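Local coordinates for protein phosphodiesterase (Salpingoeca rosetta, PDB 7D7P) that belongs to the cyclic nucleotide phosphodiesterase family of the HD clan and carries zinc and magnesium ions in an all-helical fold, at residues Leu167-Asp171 and Gln172-Glu176. Numbering follows the deposited sequence.
With PEG (di(hydroxyethyl)ether), chain C.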
loop_
_atom_site.group_PDB
_atom_site.type_symbol
_atom_site.label_atom_id
_atom_site.label_comp_id
_atom_site.label_asym_id
_atom_site.label_seq_id
_atom_site.Cartn_x
_atom_site.Cartn_y
_atom_site.Cartn_z
ATOM N N LEU A 167 28.934 -17.067 -16.021
ATOM C CA LEU A 167 30.349 -17.363 -15.819
ATOM C C LEU A 167 31.226 -16.206 -16.282
ATOM O O LEU A 167 32.268 -15.928 -15.677
ATOM C CB LEU A 167 30.725 -18.648 -16.553
ATOM C CG LEU A 167 30.074 -19.925 -16.021
ATOM C CD1 LEU A 167 30.649 -21.150 -16.716
ATOM C CD2 LEU A 167 30.248 -20.028 -14.510
ATOM N N VAL A 168 30.822 -15.520 -17.352
ATOM C CA VAL A 168 31.600 -14.385 -17.843
ATOM C C VAL A 168 31.632 -13.273 -16.804
ATOM O O VAL A 168 32.681 -12.671 -16.546
ATOM C CB VAL A 168 31.033 -13.886 -19.185
ATOM C CG1 VAL A 168 31.598 -12.508 -19.534
ATOM C CG2 VAL A 168 31.331 -14.883 -20.294
ATOM N N TYR A 169 30.494 -13.001 -16.166
ATOM C CA TYR A 169 30.342 -11.811 -15.341
ATOM C C TYR A 169 30.349 -12.104 -13.849
ATOM O O TYR A 169 30.088 -11.197 -13.050
ATOM C CB TYR A 169 29.070 -11.065 -15.745
ATOM C CG TYR A 169 29.231 -10.408 -17.093
ATOM C CD1 TYR A 169 30.208 -9.443 -17.292
ATOM C CD2 TYR A 169 28.437 -10.772 -18.172
ATOM C CE1 TYR A 169 30.380 -8.842 -18.524
ATOM C CE2 TYR A 169 28.601 -10.174 -19.412
ATOM C CZ TYR A 169 29.573 -9.207 -19.580
ATOM O OH TYR A 169 29.746 -8.608 -20.808
ATOM N N ASN A 170 30.651 -13.342 -13.455
ATOM C CA ASN A 170 30.846 -13.701 -12.050
ATOM C C ASN A 170 29.626 -13.343 -11.202
ATOM O O ASN A 170 29.754 -12.890 -10.063
ATOM C CB ASN A 170 32.114 -13.046 -11.496
ATOM C CG ASN A 170 33.362 -13.477 -12.245
ATOM O OD1 ASN A 170 33.770 -14.634 -12.167
ATOM N ND2 ASN A 170 33.973 -12.546 -12.977
ATOM N N ASP A 171 28.435 -13.535 -11.778
ATOM C CA ASP A 171 27.131 -13.364 -11.136
ATOM C C ASP A 171 26.770 -11.908 -10.859
ATOM O O ASP A 171 25.750 -11.649 -10.213
ATOM C CB ASP A 171 27.026 -14.157 -9.824
ATOM C CG ASP A 171 27.100 -15.660 -10.037
ATOM O OD1 ASP A 171 26.948 -16.112 -11.190
ATOM O OD2 ASP A 171 27.313 -16.390 -9.044
ATOM N N GLN A 172 27.559 -10.949 -11.330
ATOM C CA GLN A 172 27.336 -9.535 -11.044
ATOM C C GLN A 172 26.602 -8.895 -12.218
ATOM O O GLN A 172 27.148 -8.817 -13.322
ATOM C CB GLN A 172 28.664 -8.828 -10.785
ATOM C CG GLN A 172 29.589 -9.573 -9.834
ATOM C CD GLN A 172 29.007 -9.703 -8.441
ATOM O OE1 GLN A 172 28.573 -8.717 -7.845
ATOM N NE2 GLN A 172 28.991 -10.924 -7.915
ATOM N N SER A 173 25.377 -8.427 -11.967
ATOM C CA SER A 173 24.523 -7.761 -12.957
ATOM C C SER A 173 24.712 -8.375 -14.343
ATOM O O SER A 173 25.106 -7.712 -15.301
ATOM C CB SER A 173 24.787 -6.253 -12.992
ATOM O OG SER A 173 24.395 -5.616 -11.786
ATOM N N VAL A 174 24.431 -9.678 -14.421
ATOM C CA VAL A 174 24.836 -10.479 -15.579
ATOM C C VAL A 174 24.261 -9.901 -16.868
ATOM O O VAL A 174 24.990 -9.622 -17.826
ATOM C CB VAL A 174 24.415 -11.948 -15.390
ATOM C CG1 VAL A 174 24.699 -12.751 -16.643
ATOM C CG2 VAL A 174 25.131 -12.559 -14.184
ATOM N N LEU A 175 22.940 -9.720 -16.908
ATOM C CA LEU A 175 22.296 -9.238 -18.128
ATOM C C LEU A 175 22.696 -7.803 -18.443
ATOM O O LEU A 175 22.992 -7.478 -19.599
ATOM C CB LEU A 175 20.779 -9.342 -17.996
ATOM C CG LEU A 175 20.174 -10.735 -18.134
ATOM C CD1 LEU A 175 18.675 -10.670 -17.928
ATOM C CD2 LEU A 175 20.513 -11.324 -19.491
ATOM N N GLU A 176 22.698 -6.932 -17.432
ATOM C CA GLU A 176 22.992 -5.520 -17.662
ATOM C C GLU A 176 24.425 -5.322 -18.143
ATOM O O GLU A 176 24.682 -4.478 -19.011
ATOM C CB GLU A 176 22.731 -4.717 -16.385
ATOM C CG GLU A 176 21.262 -4.668 -15.963
ATOM C CD GLU A 176 20.767 -5.980 -15.365
ATOM O OE1 GLU A 176 21.597 -6.758 -14.845
ATOM O OE2 GLU A 176 19.545 -6.239 -15.421
HETATM C C2 PEG C . 23.903 -8.170 -9.037
HETATM O O2 PEG C . 22.567 -8.432 -9.365
HETATM C C3 PEG C . 22.301 -9.780 -9.628
HETATM C C4 PEG C . 22.402 -10.030 -11.132
HETATM O O4 PEG C . 23.537 -10.792 -11.443
#
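Y169 and Q172 close a tight type I' beta turn, a local contact on the protein surface where helix 164-169 gives way to helix 174-187. The turn redirects the chain between the two helices within a few residues. N170 is the first to leave helical geometry, with positive phi, and D171 follows with positive phi as well. The N of Q172 donates a hydrogen bond to the O of Y169 (3.1 Å). A second bond comes from the side chain of Q172: its chain bends at chi2 (-64°), folding the amide back over the turn so that NE2 donates to the O of N170 at 3.0 Å; this oxygen lies close to the plane of the Q172 amide, and the N-H points to it fairly straight (158°).

The CG2 branch of V174 packs 3.7 Å from the CA of D171, while CD2 of Y169 comes 3.7 Å from the V174 O. With CG beside its backbone N (chi1 -71°), Y169 extends its ring along helix 174-187 to N177, H178 and H181, and CG1 of V168 lies over one ring face. A PEG molecule, probably from the crystallisation liquor, bridges the turn to the next helix: its O4 donates to the O of D171 at 2.7 Å and weakly accepts from the N of V174. S173, at the N-cap position, turns its hydroxyl to D218 instead of capping the helix. One glutamine thus engages two successive carbonyls through its main-chain and side-chain N-H groups, which probably limits the freedom of both turn and amide.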